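PDB 6QE7: anti-sigma-I factor RsgI3 from Clostridium thermocellum, which probably holds the sigma factor SigI3 inactive through its cytoplasmic domain, while this extracellular pair of PA14 domains binds pectin. Local coordinates for residues A120-S125 with E132-S137; V54-R57 with T61-F64. All blocks are in the same frame, centred on the assembly; numbering follows the deposited sequence.

Contact 1 of 2, residues A120-S125 with E132-S137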
loop_
_atom_site.group_PDB
_atom_site.type_symbol
_atom_site.label_atom_id
_atom_site.label_comp_id
_atom_site.label_asym_id
_atom_site.label_seq_id
_atom_site.Cartn_x
_atom_site.Cartn_y
_atom_site.Cartn_z
ATOM N N ALA A 120 8.809 -7.551 -16.853
ATOM C CA ALA A 120 8.340 -8.778 -16.180
ATOM C C ALA A 120 7.981 -9.813 -17.245
ATOM O O ALA A 120 7.096 -9.553 -18.122
ATOM C CB ALA A 120 7.178 -8.491 -15.263
ATOM N N LYS A 121 8.580 -10.969 -17.091
ATOM C CA LYS A 121 8.416 -12.134 -17.997
ATOM C C LYS A 121 8.407 -13.409 -17.189
ATOM O O LYS A 121 9.303 -13.541 -16.271
ATOM C CB LYS A 121 9.607 -12.246 -18.940
ATOM C CG LYS A 121 9.758 -11.027 -19.826
ATOM C CD LYS A 121 10.982 -10.974 -20.678
ATOM C CE LYS A 121 11.045 -9.596 -21.294
ATOM N NZ LYS A 121 11.730 -9.627 -22.591
ATOM N N LEU A 122 7.460 -14.279 -17.527
ATOM C CA LEU A 122 7.297 -15.608 -16.899
ATOM C C LEU A 122 7.456 -16.685 -17.976
ATOM O O LEU A 122 6.644 -16.699 -18.888
ATOM C CB LEU A 122 5.913 -15.689 -16.254
ATOM C CG LEU A 122 5.549 -17.038 -15.648
ATOM C CD1 LEU A 122 6.482 -17.378 -14.521
ATOM C CD2 LEU A 122 4.119 -17.057 -15.146
ATOM N N MET A 123 8.401 -17.597 -17.797
ATOM C CA MET A 123 8.706 -18.676 -18.751
ATOM C C MET A 123 8.620 -20.028 -18.050
ATOM O O MET A 123 8.443 -20.083 -16.829
ATOM C CB MET A 123 10.103 -18.438 -19.319
ATOM C CG MET A 123 10.207 -17.100 -19.952
ATOM S SD MET A 123 11.711 -16.842 -20.768
ATOM C CE MET A 123 12.911 -16.665 -19.463
ATOM N N TRP A 124 8.612 -21.106 -18.817
ATOM C CA TRP A 124 8.657 -22.478 -18.288
ATOM C C TRP A 124 9.389 -23.369 -19.298
ATOM O O TRP A 124 9.464 -23.007 -20.434
ATOM C CB TRP A 124 7.287 -23.058 -17.956
ATOM C CG TRP A 124 6.376 -23.339 -19.095
ATOM C CD1 TRP A 124 6.570 -23.029 -20.412
ATOM C CD2 TRP A 124 5.039 -23.818 -18.976
ATOM N NE1 TRP A 124 5.431 -23.286 -21.113
ATOM C CE2 TRP A 124 4.496 -23.822 -20.270
ATOM C CE3 TRP A 124 4.283 -24.326 -17.932
ATOM C CZ2 TRP A 124 3.231 -24.306 -20.539
ATOM C CZ3 TRP A 124 3.020 -24.803 -18.198
ATOM C CH2 TRP A 124 2.496 -24.774 -19.491
ATOM N N SER A 125 9.875 -24.498 -18.829
ATOM C CA SER A 125 10.631 -25.520 -19.571
ATOM C C SER A 125 10.376 -26.850 -18.871
ATOM O O SER A 125 9.892 -26.835 -17.685
ATOM C CB SER A 125 12.090 -25.154 -19.679
ATOM O OG SER A 125 12.776 -25.404 -18.470
ATOM N N GLU A 132 9.741 -21.596 -23.218
ATOM C CA GLU A 132 9.003 -20.470 -23.820
ATOM C C GLU A 132 8.430 -19.594 -22.703
ATOM O O GLU A 132 8.309 -20.119 -21.587
ATOM C CB GLU A 132 7.912 -21.094 -24.703
ATOM C CG GLU A 132 7.042 -22.084 -23.988
ATOM C CD GLU A 132 5.809 -22.604 -24.725
ATOM O OE1 GLU A 132 5.762 -22.423 -25.932
ATOM O OE2 GLU A 132 4.888 -23.233 -24.081
ATOM N N ILE A 133 8.087 -18.341 -23.020
ATOM C CA ILE A 133 6.986 -17.556 -22.401
ATOM C C ILE A 133 5.763 -18.437 -22.179
ATOM O O ILE A 133 5.226 -19.002 -23.134
ATOM C CB ILE A 133 6.618 -16.320 -23.256
ATOM C CG1 ILE A 133 7.769 -15.328 -23.410
ATOM C CG2 ILE A 133 5.384 -15.659 -22.668
ATOM C CD1 ILE A 133 8.074 -14.548 -22.103
ATOM N N ILE A 134 5.225 -18.478 -20.965
ATOM C CA ILE A 134 4.059 -19.360 -20.753
ATOM C C ILE A 134 2.936 -18.769 -21.578
ATOM O O ILE A 134 2.505 -17.639 -21.336
ATOM C CB ILE A 134 3.640 -19.542 -19.288
ATOM C CG1 ILE A 134 4.788 -20.020 -18.400
ATOM C CG2 ILE A 134 2.438 -20.484 -19.177
ATOM C CD1 ILE A 134 4.367 -20.395 -16.983
ATOM N N PRO A 135 2.328 -19.536 -22.494
ATOM C CA PRO A 135 1.326 -18.967 -23.388
ATOM C C PRO A 135 -0.093 -18.943 -22.843
ATOM O O PRO A 135 -0.364 -19.599 -21.852
ATOM C CB PRO A 135 1.441 -19.898 -24.600
ATOM C CG PRO A 135 1.721 -21.221 -23.968
ATOM C CD PRO A 135 2.673 -20.925 -22.833
ATOM N N SER A 136 -0.957 -18.145 -23.488
ATOM C CA SER A 136 -2.310 -17.826 -22.992
ATOM C C SER A 136 -3.151 -19.076 -23.004
ATOM O O SER A 136 -4.072 -19.145 -22.200
ATOM C CB SER A 136 -3.018 -16.741 -23.778
ATOM O OG SER A 136 -3.027 -17.035 -25.156
ATOM N N SER A 137 -2.873 -19.994 -23.914
ATOM C CA SER A 137 -3.648 -21.269 -24.067
ATOM C C SER A 137 -3.533 -22.076 -22.786
ATOM O O SER A 137 -4.481 -22.778 -22.510
ATOM C CB SER A 137 -3.163 -22.114 -25.218
ATOM O OG SER A 137 -1.749 -22.234 -25.164
HETATM O O HOH W 1 3.642 -15.867 -19.416
#
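Trp-124 and Glu-132 form an antiparallel hydrogen-bonded pair in the hairpin of strands 119-125 and 132-133 of the first PA14 domain. Trp-124 N gives a proton to Glu-132 O at 3.0 Å, and Glu-132 N returns one to Trp-124 O at 3.1 Å. Next along is the non-hydrogen-bonded pair Met-123 and Ile-133. The ladder ends with Ile-134 N on Leu-122 O at 3.1 Å, after which the second segment turns away. A water bound 2.8 Å from Ile-134 O also lies near Leu-122 O.

Trp-124 and Glu-132 also pair through their side chains. With CG between the backbone N and the carbonyl carbon (chi1 68°) in Trp-124, and likewise in Glu-132, both side chains run the same way and lie alongside each other. NE1 of Trp-124 meets OE2 of Glu-132 at 3.0 Å and in the indole plane. The bond is nearly straight and uses the anti lone pair of OE2; ring and carboxylate planes differ by only 7°. OE2 also forms a salt bridge with Arg-57.

Apolar contacts are made by Ile-134, whose CG1 sits over one indole face, 3.9 Å from the five-membered ring centroid of Trp-124 and 16° off its normal, a CH-pi contact. CD1 of Ile-134 reaches Leu-122 CG at 3.8 Å. Although the side chains of Met-123 and Ile-133 diverge, the CD1 of Ile-133 curls back to 4.0 Å from Met-123 CG.

The buried indole is thus held twice: the in-plane bond to the carboxylate is consistent with fixing its rotation, and Ile-134 packs one face. The anionic partner would tend to polarise the NE1-H bond, although Arg-57 on the same oxygen would temper this.

Contact 2 of 2, residues V54-R57 with T61-F64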
loop_
_atom_site.group_PDB
_atom_site.type_symbol
_atom_site.label_atom_id
_atom_site.label_comp_id
_atom_site.label_asym_id
_atom_site.label_seq_id
_atom_site.Cartn_x
_atom_site.Cartn_y
_atom_site.Cartn_z
ATOM N N VAL A 54 -2.415 -22.217 -14.056
ATOM C CA VAL A 54 -1.569 -22.677 -15.176
ATOM C C VAL A 54 -1.864 -24.179 -15.375
ATOM O O VAL A 54 -2.228 -24.843 -14.353
ATOM C CB VAL A 54 -0.095 -22.364 -14.930
ATOM C CG1 VAL A 54 0.455 -23.050 -13.684
ATOM C CG2 VAL A 54 0.772 -22.699 -16.116
ATOM N N GLU A 55 -1.829 -24.650 -16.643
ATOM C CA GLU A 55 -2.128 -26.061 -17.056
ATOM C C GLU A 55 -0.973 -26.613 -17.870
ATOM O O GLU A 55 -0.791 -26.292 -19.037
ATOM C CB GLU A 55 -3.435 -26.164 -17.806
ATOM C CG GLU A 55 -3.617 -27.475 -18.552
ATOM C CD GLU A 55 -5.058 -27.710 -18.962
ATOM O OE1 GLU A 55 -5.949 -27.011 -18.394
ATOM O OE2 GLU A 55 -5.296 -28.585 -19.845
ATOM N N PRO A 56 -0.061 -27.390 -17.268
ATOM C CA PRO A 56 1.036 -27.922 -18.048
ATOM C C PRO A 56 0.495 -28.897 -19.122
ATOM O O PRO A 56 -0.627 -29.437 -18.999
ATOM C CB PRO A 56 1.905 -28.642 -17.009
ATOM C CG PRO A 56 0.915 -28.995 -15.933
ATOM C CD PRO A 56 -0.079 -27.871 -15.873
ATOM N N ARG A 57 1.266 -29.056 -20.201
ATOM C CA ARG A 57 0.855 -29.996 -21.289
ATOM C C ARG A 57 1.308 -31.428 -20.928
ATOM O O ARG A 57 0.591 -32.364 -21.352
ATOM C CB ARG A 57 1.472 -29.561 -22.621
ATOM C CG ARG A 57 1.125 -28.152 -23.095
ATOM C CD ARG A 57 2.212 -27.738 -24.081
ATOM N NE ARG A 57 1.787 -26.707 -25.014
ATOM C CZ ARG A 57 2.311 -25.467 -25.099
ATOM N NH1 ARG A 57 3.317 -25.085 -24.317
ATOM N NH2 ARG A 57 1.831 -24.607 -25.990
ATOM N N THR A 61 8.950 -32.696 -14.691
ATOM C CA THR A 61 9.659 -31.706 -13.867
ATOM C C THR A 61 9.650 -30.375 -14.640
ATOM O O THR A 61 10.541 -30.132 -15.535
ATOM C CB THR A 61 11.008 -32.277 -13.397
ATOM O OG1 THR A 61 10.692 -33.385 -12.531
ATOM C CG2 THR A 61 11.836 -31.252 -12.647
ATOM N N TYR A 62 8.773 -29.463 -14.230
ATOM C CA TYR A 62 8.798 -28.115 -14.847
ATOM C C TYR A 62 9.808 -27.256 -14.122
ATOM O O TYR A 62 9.973 -27.356 -12.897
ATOM C CB TYR A 62 7.413 -27.489 -14.879
ATOM C CG TYR A 62 6.554 -27.986 -16.008
ATOM C CD1 TYR A 62 5.731 -29.095 -15.852
ATOM C CD2 TYR A 62 6.591 -27.351 -17.245
ATOM C CE1 TYR A 62 4.935 -29.535 -16.895
ATOM C CE2 TYR A 62 5.838 -27.809 -18.304
ATOM C CZ TYR A 62 4.986 -28.882 -18.118
ATOM O OH TYR A 62 4.222 -29.307 -19.158
ATOM N N THR A 63 10.500 -26.432 -14.892
ATOM C CA THR A 63 11.242 -25.249 -14.416
ATOM C C THR A 63 10.365 -24.038 -14.756
ATOM O O THR A 63 9.945 -23.939 -15.930
ATOM C CB THR A 63 12.662 -25.225 -14.991
ATOM O OG1 THR A 63 13.279 -26.476 -14.673
ATOM C CG2 THR A 63 13.504 -24.048 -14.509
ATOM N N PHE A 64 10.007 -23.210 -13.762
ATOM C CA PHE A 64 9.489 -21.827 -13.950
ATOM C C PHE A 64 10.653 -20.849 -13.845
ATOM O O PHE A 64 11.643 -21.005 -13.026
ATOM C CB PHE A 64 8.423 -21.475 -12.923
ATOM C CG PHE A 64 7.202 -22.256 -13.187
ATOM C CD1 PHE A 64 7.144 -23.592 -12.832
ATOM C CD2 PHE A 64 6.175 -21.722 -13.913
ATOM C CE1 PHE A 64 6.011 -24.333 -13.098
ATOM C CE2 PHE A 64 5.031 -22.459 -14.146
ATOM C CZ PHE A 64 4.958 -23.765 -13.754
#
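Where the chain leaves strand 53-54 and turns into strand 60-69 of the first PA14 domain, Pro-56 of the turn rests against the ring of Tyr-62. The backbones stand well apart, with 8.4 Å between CA of Pro-56 and CA of Tyr-62, and the aromatic side chain spans that distance. Its CG lies anti to the carbonyl carbon (chi1 -80°), and the ring, turned at right angles about the CB-CG bond (chi2 90°), extends toward the turn.

The two side chains cross at about a right angle. CB of Pro-56 comes obliquely to the CE1 and CZ end of the ring, and CD1 of Tyr-62 lies 4.0 Å from Pro-56 CB. The modelled CB to CE1 spacing is too short to be trusted, so the evidence for packing is the surface the two segments take from solvent, to which Pro-56 and Tyr-62 contribute 35 and 58 Å².

Strand 53-54 belongs to one antiparallel sheet of the domain and strand 60-69 to another, so the loop carries the chain from one sheet of the PA14 domain to the other, and Tyr-62 bridges the loop and strand 60-69. Nearby, the side chain of Val-54 touches Trp-124 and that of Phe-64 touches Ile-134.

The phenol end is polar. Tyr-62 OH is 3.1 Å from Arg-57 N and hydrogen-bonds to Tyr-58 N, which follows in the turn. The guanidinium group of Arg-57 leads off to a salt bridge with Glu-132 and a hydrogen bond to Gln-129. The Tyr-62 ring also meets Trp-124, with their planes at about 30°.

In the fold
From the N terminus, contact 2 comes first: residues 54-57 and 61-64 close a turn of three intervening residues between two sheets. Contact 1 opens only after it is complete, closing the hairpin 120-125/132-137 round a six-residue loop, so the two are in series, neither nested nor crossed. The centres of contact 1 and contact 2 lie about 10 Å apart. They join because strands 60-69 and 119-125 are neighbours in one sheet, where Ser-125 O probably accepts a hydrogen bond from Thr-63 N. At the end of strand 60-69 and just beyond it, Asp-69 and Asp-70, and just before strand 119-125, Ala-117, help bind a calcium ion.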